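Local coordinates for trypsin inhibitor 3 (Spinacia oleracea, PDB 4AOR), which inhibits the serine protease trypsin as a small disulfide-knotted knottin of the Mirabilis inhibitor family, at residues P6-C20 against C25-Q37. Sequence-based numbering, arbitrary orientation.
Sequences PSGAICSGFGPPEQC and CVPHPILRIFVCQ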
ATOM      1  N   PRO D   6      16.492 -10.913  -9.674  1.00 15.38           N
ATOM      2  CA  PRO D   6      17.710 -10.872  -8.868  1.00 18.71           C
ATOM      3  C   PRO D   6      17.432 -10.645  -7.395  1.00 18.91           C
ATOM      4  O   PRO D   6      16.337 -10.218  -7.054  1.00 14.53           O
ATOM      5  CB  PRO D   6      18.454  -9.652  -9.432  1.00 24.47           C
ATOM      6  CG  PRO D   6      17.390  -8.824 -10.064  1.00 25.20           C
ATOM      7  CD  PRO D   6      16.423  -9.798 -10.636  1.00 16.71           C
ATOM      8  N   SER D   7      18.425 -10.905  -6.545  1.00 16.89           N
ATOM      9  CA  SER D   7      18.303 -10.664  -5.107  1.00 17.32           C
ATOM     10  C   SER D   7      17.946  -9.211  -4.814  1.00 17.02           C
ATOM     11  O   SER D   7      18.523  -8.283  -5.394  1.00 16.25           O
ATOM     12  CB  SER D   7      19.588 -11.065  -4.391  1.00 21.34           C
ATOM     13  OG  SER D   7      19.801 -12.450  -4.619  1.00 29.00           O
ATOM     14  N   GLY D   8      16.961  -9.019  -3.946  1.00 17.41           N
ATOM     15  CA  GLY D   8      16.543  -7.673  -3.581  1.00 16.85           C
ATOM     16  C   GLY D   8      15.386  -7.152  -4.404  1.00 17.11           C
ATOM     17  O   GLY D   8      14.776  -6.140  -4.042  1.00 15.36           O
ATOM     18  N   ALA D   9      15.043  -7.851  -5.484  1.00 11.88           N
ATOM     19  CA  ALA D   9      13.947  -7.398  -6.334  1.00 11.68           C
ATOM     20  C   ALA D   9      12.635  -7.594  -5.591  1.00 10.84           C
ATOM     21  O   ALA D   9      12.506  -8.502  -4.776  1.00 10.31           O
ATOM     22  CB  ALA D   9      13.905  -8.191  -7.658  1.00 10.93           C
ATOM     23  N   ILE D  10      11.644  -6.779  -5.929  1.00  9.92           N
ATOM     24  CA  ILE D  10      10.293  -7.009  -5.455  1.00 11.37           C
ATOM     25  C   ILE D  10       9.760  -8.334  -6.006  1.00 10.38           C
ATOM     26  O   ILE D  10      10.004  -8.685  -7.173  1.00 12.15           O
ATOM     27  CB  ILE D  10       9.354  -5.922  -5.999  1.00  7.54           C
ATOM     28  CG1 ILE D  10       9.799  -4.546  -5.498  1.00  9.55           C
ATOM     29  CG2 ILE D  10       7.904  -6.209  -5.593  1.00 15.02           C
ATOM     30  CD1 ILE D  10       9.095  -3.383  -6.258  1.00 10.81           C
ATOM     31  N   CYS D  11       9.013  -9.049  -5.187  1.00  9.63           N
ATOM     32  CA  CYS D  11       8.316 -10.231  -5.645  1.00 10.38           C
ATOM     33  C   CYS D  11       7.007 -10.386  -4.896  1.00  9.56           C
ATOM     34  O   CYS D  11       6.628  -9.504  -4.120  1.00  8.35           O
ATOM     35  CB  CYS D  11       9.195 -11.484  -5.493  1.00  8.27           C
ATOM     36  SG  CYS D  11       9.768 -11.797  -3.808  1.00 11.36           S
ATOM     37  N   SER D  12       6.343 -11.509  -5.122  1.00  8.60           N
ATOM     38  CA  SER D  12       4.985 -11.731  -4.615  1.00  9.45           C
ATOM     39  C   SER D  12       4.894 -12.853  -3.626  1.00  9.89           C
ATOM     40  O   SER D  12       5.308 -13.968  -3.918  1.00  9.56           O
ATOM     41  CB  SER D  12       4.035 -12.068  -5.749  1.00 13.21           C
ATOM     42  OG  SER D  12       2.712 -12.303  -5.256  1.00 12.49           O
ATOM     43  N   GLY D  13       4.261 -12.589  -2.494  1.00  9.47           N
ATOM     44  CA  GLY D  13       3.951 -13.651  -1.557  1.00 13.22           C
ATOM     45  C   GLY D  13       3.006 -14.716  -2.113  1.00 15.22           C
ATOM     46  O   GLY D  13       2.875 -15.785  -1.501  1.00 15.56           O
ATOM     47  N   PHE D  14       2.343 -14.435  -3.239  1.00 10.46           N
ATOM     48  CA  PHE D  14       1.413 -15.386  -3.852  1.00 11.45           C
ATOM     49  C   PHE D  14       2.079 -16.278  -4.889  1.00 15.19           C
ATOM     50  O   PHE D  14       1.469 -17.240  -5.357  1.00 15.60           O
ATOM     51  CB  PHE D  14       0.247 -14.669  -4.558  1.00 11.08           C
ATOM     52  CG  PHE D  14      -0.678 -13.920  -3.632  1.00 15.04           C
ATOM     53  CD1 PHE D  14      -0.446 -12.586  -3.328  1.00 19.66           C
ATOM     54  CD2 PHE D  14      -1.803 -14.535  -3.101  1.00 16.35           C
ATOM     55  CE1 PHE D  14      -1.309 -11.889  -2.479  1.00 16.02           C
ATOM     56  CE2 PHE D  14      -2.658 -13.859  -2.252  1.00 19.80           C
ATOM     57  CZ  PHE D  14      -2.417 -12.524  -1.938  1.00 17.30           C
ATOM     58  N   GLY D  15       3.290 -15.928  -5.295  1.00 14.37           N
ATOM     59  CA  GLY D  15       3.902 -16.574  -6.447  1.00 14.30           C
ATOM     60  C   GLY D  15       4.839 -17.701  -6.055  1.00 12.27           C
ATOM     61  O   GLY D  15       5.156 -17.888  -4.888  1.00 14.00           O
ATOM     62  N   PRO D  16       5.293 -18.464  -7.046  1.00 15.64           N
ATOM     63  CA  PRO D  16       6.168 -19.603  -6.737  1.00 18.87           C
ATOM     64  C   PRO D  16       7.606 -19.178  -6.447  1.00 20.58           C
ATOM     65  O   PRO D  16       7.995 -18.080  -6.837  1.00 19.37           O
ATOM     66  CB  PRO D  16       6.115 -20.430  -8.026  1.00 20.28           C
ATOM     67  CG  PRO D  16       5.835 -19.438  -9.104  1.00 24.79           C
ATOM     68  CD  PRO D  16       4.961 -18.369  -8.476  1.00 23.32           C
ATOM     69  N   PRO D  17       8.391 -20.042  -5.769  1.00 18.83           N
ATOM     70  CA  PRO D  17       9.803 -19.735  -5.484  1.00 17.26           C
ATOM     71  C   PRO D  17      10.584 -19.318  -6.736  1.00 12.72           C
ATOM     72  O   PRO D  17      11.488 -18.457  -6.622  1.00 16.80           O
ATOM     73  CB  PRO D  17      10.345 -21.059  -4.900  1.00 18.71           C
ATOM     74  CG  PRO D  17       9.115 -21.697  -4.239  1.00 24.88           C
ATOM     75  CD  PRO D  17       7.934 -21.295  -5.133  1.00 18.30           C
ATOM     76  N   GLU D  18      10.234 -19.864  -7.906  1.00 19.25           N
ATOM     77  CA  GLU D  18      10.990 -19.561  -9.129  1.00 21.17           C
ATOM     78  C   GLU D  18      10.803 -18.138  -9.664  1.00 17.96           C
ATOM     79  O   GLU D  18      11.427 -17.780 -10.658  1.00 15.17           O
ATOM     80  CB  GLU D  18      10.743 -20.575 -10.260  1.00 25.52           C
ATOM     81  CG  GLU D  18      10.630 -22.029  -9.810  1.00 36.06           C
ATOM     82  CD  GLU D  18       9.224 -22.370  -9.327  1.00 32.73           C
ATOM     83  OE1 GLU D  18       8.301 -22.467 -10.173  1.00 51.72           O
ATOM     84  OE2 GLU D  18       9.037 -22.518  -8.101  1.00 27.12           O
ATOM     85  N   GLN D  19       9.971 -17.319  -9.009  1.00 15.21           N
ATOM     86  CA  GLN D  19       9.991 -15.877  -9.285  1.00 12.63           C
ATOM     87  C   GLN D  19      11.380 -15.300  -9.181  1.00 13.77           C
ATOM     88  O   GLN D  19      11.729 -14.328  -9.873  1.00 14.51           O
ATOM     89  CB  GLN D  19       9.190 -15.107  -8.228  1.00 14.80           C
ATOM     90  CG  GLN D  19       7.701 -15.162  -8.307  1.00 26.06           C
ATOM     91  CD  GLN D  19       7.116 -14.517  -7.056  1.00 17.03           C
ATOM     92  OE1 GLN D  19       6.782 -13.332  -7.059  1.00 22.08           O
ATOM     93  NE2 GLN D  19       7.050 -15.283  -5.964  1.00 17.87           N
ATOM     94  N   CYS D  20      12.147 -15.848  -8.237  1.00 13.66           N
ATOM     95  CA  CYS D  20      13.420 -15.288  -7.838  1.00 12.81           C
ATOM     96  C   CYS D  20      14.537 -16.218  -8.283  1.00 11.17           C
ATOM     97  O   CYS D  20      14.411 -17.442  -8.137  1.00 15.20           O
ATOM     98  CB  CYS D  20      13.483 -15.161  -6.313  1.00 12.28           C
ATOM     99  SG  CYS D  20      12.261 -13.995  -5.596  1.00 14.15           S
ATOM    100  N   CYS D  25      11.394 -16.119  -2.108  1.00 14.66           N
ATOM    101  CA  CYS D  25      10.736 -14.823  -2.050  1.00 15.20           C
ATOM    102  C   CYS D  25      10.252 -14.665  -0.621  1.00 11.08           C
ATOM    103  O   CYS D  25       9.396 -15.430  -0.168  1.00 15.67           O
ATOM    104  CB  CYS D  25       9.560 -14.812  -3.022  1.00 10.67           C
ATOM    105  SG  CYS D  25       8.585 -13.268  -3.025  1.00 14.70           S
ATOM    106  N   VAL D  26      10.784 -13.674   0.080  1.00  9.68           N
ATOM    107  CA  VAL D  26      10.602 -13.587   1.530  1.00 13.94           C
ATOM    108  C   VAL D  26      10.084 -12.230   1.949  1.00 11.37           C
ATOM    109  O   VAL D  26      10.277 -11.252   1.237  1.00 10.54           O
ATOM    110  CB  VAL D  26      11.928 -13.828   2.242  1.00 11.76           C
ATOM    111  CG1 VAL D  26      12.395 -15.261   2.006  1.00 12.65           C
ATOM    112  CG2 VAL D  26      12.985 -12.840   1.761  1.00 13.55           C
ATOM    113  N   PRO D  27       9.413 -12.155   3.100  1.00 12.85           N
ATOM    114  CA  PRO D  27       8.987 -10.813   3.523  1.00 11.11           C
ATOM    115  C   PRO D  27      10.187  -9.952   3.851  1.00 12.37           C
ATOM    116  O   PRO D  27      11.148 -10.410   4.501  1.00 14.87           O
ATOM    117  CB  PRO D  27       8.177 -11.077   4.802  1.00 15.56           C
ATOM    118  CG  PRO D  27       7.795 -12.526   4.732  1.00 18.87           C
ATOM    119  CD  PRO D  27       8.861 -13.224   3.943  1.00 15.04           C
ATOM    120  N   HIS D  28      10.168  -8.717   3.362  1.00  8.57           N
ATOM    121  CA  HIS D  28      11.149  -7.733   3.763  1.00 10.81           C
ATOM    122  C   HIS D  28      10.972  -7.450   5.251  1.00 15.30           C
ATOM    123  O   HIS D  28       9.838  -7.468   5.767  1.00 10.51           O
ATOM    124  CB  HIS D  28      11.009  -6.457   2.929  1.00 10.72           C
ATOM    125  CG  HIS D  28      12.200  -5.557   3.002  1.00 11.59           C
ATOM    126  ND1 HIS D  28      12.368  -4.607   3.995  1.00 12.52           N
ATOM    127  CD2 HIS D  28      13.286  -5.454   2.195  1.00 13.29           C
ATOM    128  CE1 HIS D  28      13.506  -3.965   3.794  1.00 17.16           C
ATOM    129  NE2 HIS D  28      14.088  -4.465   2.714  1.00 15.48           N
ATOM    130  N   PRO D  29      12.090  -7.223   5.969  1.00 14.49           N
ATOM    131  CA  PRO D  29      11.982  -6.991   7.412  1.00 13.55           C
ATOM    132  C   PRO D  29      11.381  -5.622   7.773  1.00 13.43           C
ATOM    133  O   PRO D  29      10.900  -5.448   8.908  1.00 13.47           O
ATOM    134  CB  PRO D  29      13.435  -7.080   7.894  1.00 18.08           C
ATOM    135  CG  PRO D  29      14.246  -6.681   6.699  1.00 19.60           C
ATOM    136  CD  PRO D  29      13.497  -7.270   5.521  1.00 14.14           C
ATOM    137  N   ILE D  30      11.392  -4.686   6.821  1.00 12.06           N
ATOM    138  CA  ILE D  30      10.998  -3.306   7.088  1.00  8.54           C
ATOM    139  C   ILE D  30       9.905  -2.789   6.161  1.00 11.22           C
ATOM    140  O   ILE D  30       8.853  -2.309   6.616  1.00 10.37           O
ATOM    141  CB  ILE D  30      12.203  -2.371   7.003  1.00  9.62           C
ATOM    142  CG1 ILE D  30      13.216  -2.744   8.081  1.00 15.43           C
ATOM    143  CG2 ILE D  30      11.762  -0.933   7.207  1.00 10.84           C
ATOM    144  CD1 ILE D  30      12.678  -2.546   9.497  1.00 21.17           C
ATOM    145  N   LEU D  31      10.172  -2.844   4.863  1.00  9.71           N
ATOM    146  CA  LEU D  31       9.180  -2.478   3.866  1.00  7.36           C
ATOM    147  C   LEU D  31       8.077  -3.520   3.821  1.00  8.12           C
ATOM    148  O   LEU D  31       8.330  -4.698   3.977  1.00  9.54           O
ATOM    149  CB  LEU D  31       9.825  -2.425   2.491  1.00  8.95           C
ATOM    150  CG  LEU D  31      10.970  -1.421   2.383  1.00  9.64           C
ATOM    151  CD1 LEU D  31      11.714  -1.570   1.036  1.00 12.44           C
ATOM    152  CD2 LEU D  31      10.470   0.012   2.557  1.00 10.17           C
ATOM    153  N   ARG D  32       6.853  -3.105   3.508  1.00  8.21           N
ATOM    154  CA  ARG D  32       5.764  -4.055   3.555  1.00  6.53           C
ATOM    155  C   ARG D  32       5.521  -4.746   2.212  1.00  9.36           C
ATOM    156  O   ARG D  32       4.389  -4.855   1.716  1.00  8.11           O
ATOM    157  CB  ARG D  32       4.549  -3.382   4.199  1.00  9.18           C
ATOM    158  CG  ARG D  32       4.995  -3.082   5.610  1.00 14.16           C
ATOM    159  CD  ARG D  32       3.991  -2.505   6.530  1.00 13.90           C
ATOM    160  NE  ARG D  32       4.519  -2.735   7.875  1.00 12.95           N
ATOM    161  CZ  ARG D  32       3.879  -2.416   8.983  1.00 13.32           C
ATOM    162  NH1 ARG D  32       2.692  -1.836   8.913  1.00 13.84           N
ATOM    163  NH2 ARG D  32       4.438  -2.676  10.158  1.00 12.82           N
ATOM    164  N   ILE D  33       6.630  -5.228   1.641  1.00  9.00           N
ATOM    165  CA  ILE D  33       6.598  -5.988   0.408  1.00  7.13           C
ATOM    166  C   ILE D  33       7.370  -7.274   0.647  1.00 10.34           C
ATOM    167  O   ILE D  33       8.075  -7.390   1.642  1.00  8.77           O
ATOM    168  CB  ILE D  33       7.361  -5.263  -0.724  1.00  9.58           C
ATOM    169  CG1 ILE D  33       8.711  -4.765  -0.237  1.00  8.96           C
ATOM    170  CG2 ILE D  33       6.542  -4.116  -1.308  1.00 12.73           C
ATOM    171  CD1 ILE D  33       9.619  -4.402  -1.380  1.00 12.11           C
ATOM    172  N   PHE D  34       7.244  -8.209  -0.285  1.00  8.00           N
ATOM    173  CA  PHE D  34       8.133  -9.358  -0.364  1.00  8.55           C
ATOM    174  C   PHE D  34       9.297  -9.010  -1.314  1.00  9.05           C
ATOM    175  O   PHE D  34       9.144  -8.198  -2.238  1.00 10.41           O
ATOM    176  CB  PHE D  34       7.386 -10.563  -0.923  1.00  7.71           C
ATOM    177  CG  PHE D  34       6.495 -11.253   0.073  1.00 10.00           C
ATOM    178  CD1 PHE D  34       5.306 -10.654   0.485  1.00 11.30           C
ATOM    179  CD2 PHE D  34       6.828 -12.503   0.572  1.00 12.56           C
ATOM    180  CE1 PHE D  34       4.467 -11.298   1.404  1.00 15.78           C
ATOM    181  CE2 PHE D  34       5.986 -13.148   1.498  1.00 15.38           C
ATOM    182  CZ  PHE D  34       4.809 -12.532   1.906  1.00 14.59           C
ATOM    183  N   VAL D  35      10.471  -9.586  -1.045  1.00  9.39           N
ATOM    184  CA  VAL D  35      11.640  -9.401  -1.916  1.00 10.53           C
ATOM    185  C   VAL D  35      12.337 -10.721  -2.140  1.00  8.28           C
ATOM    186  O   VAL D  35      12.173 -11.660  -1.346  1.00  9.20           O
ATOM    187  CB  VAL D  35      12.682  -8.421  -1.346  1.00  8.30           C
ATOM    188  CG1 VAL D  35      12.178  -6.980  -1.429  1.00 10.79           C
ATOM    189  CG2 VAL D  35      13.086  -8.823   0.099  1.00 10.87           C
ATOM    190  N   CYS D  36      13.121 -10.787  -3.211  1.00  8.96           N
ATOM    191  CA  CYS D  36      13.915 -11.985  -3.470  1.00 10.60           C
ATOM    192  C   CYS D  36      15.105 -12.017  -2.537  1.00 11.57           C
ATOM    193  O   CYS D  36      15.846 -11.042  -2.406  1.00 13.66           O
ATOM    194  CB  CYS D  36      14.400 -12.007  -4.935  1.00 10.09           C
ATOM    195  SG  CYS D  36      13.060 -12.203  -6.130  1.00 11.89           S
ATOM    196  N   GLN D  37      15.284 -13.158  -1.898  1.00 14.64           N
ATOM    197  CA  GLN D  37      16.472 -13.421  -1.092  1.00 20.12           C
ATOM    198  C   GLN D  37      17.730 -13.278  -1.954  1.00 24.24           C
ATOM    199  O   GLN D  37      17.700 -13.556  -3.172  1.00 17.54           O
ATOM    200  CB  GLN D  37      16.353 -14.828  -0.521  1.00 22.06           C
ATOM    201  CG  GLN D  37      17.442 -15.265   0.416  1.00 27.26           C
ATOM    202  CD  GLN D  37      17.196 -16.687   0.884  1.00 23.77           C
ATOM    203  OE1 GLN D  37      16.356 -16.932   1.754  1.00 29.75           O
ATOM    204  NE2 GLN D  37      17.908 -17.639   0.282  1.00 38.49           N
ATOM    205  OXT GLN D  37      18.789 -12.852  -1.469  1.00 21.13           O
TER
HETATM  206  O   HOH W   1       5.061  -8.115  -2.286  1.00  9.54           O
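Two disulfides of the knottin core, C11-C25 and C20-C36, join residues 6-20 to residues 25-37; a third, C4-C21, probably completes the knot. C25 SG points away from the backbone N (chi1 178°) and there meets C11 SG. C20 SG packs 3.8 Å from C25 CB, bringing the two bridges together. A short, weakly bonded strand about I10-C11 runs antiparallel to strand 34-36. C36 N donates to A9 O at 2.8 Å, and C11 N donates to F34 O at 3.1 Å, reaching it from above the carbonyl plane. Beyond A9, G8 N binds C36 O. S7 OG donates to the terminal Q37 O at 2.8 Å, an oxygen that S22 OG also binds. G13 CA makes a CH-pi contact, 3.5 Å from the centre of the F34 ring and 4° off its normal, while P27 CA approaches the opposite face. A water links C11 O to F34 N. The Q19 amide ties together the loop between C11 and C20: OE1 accepts from S12 N at 2.7 Å, and NE2 donates to both S12 O and P16 O. Covalent bridges and backbone bonds thus probably help hold the base of the loop carrying R32-I33, the probable trypsin reactive bond. R32 forms a salt bridge with an acidic side chain of the other protein chain.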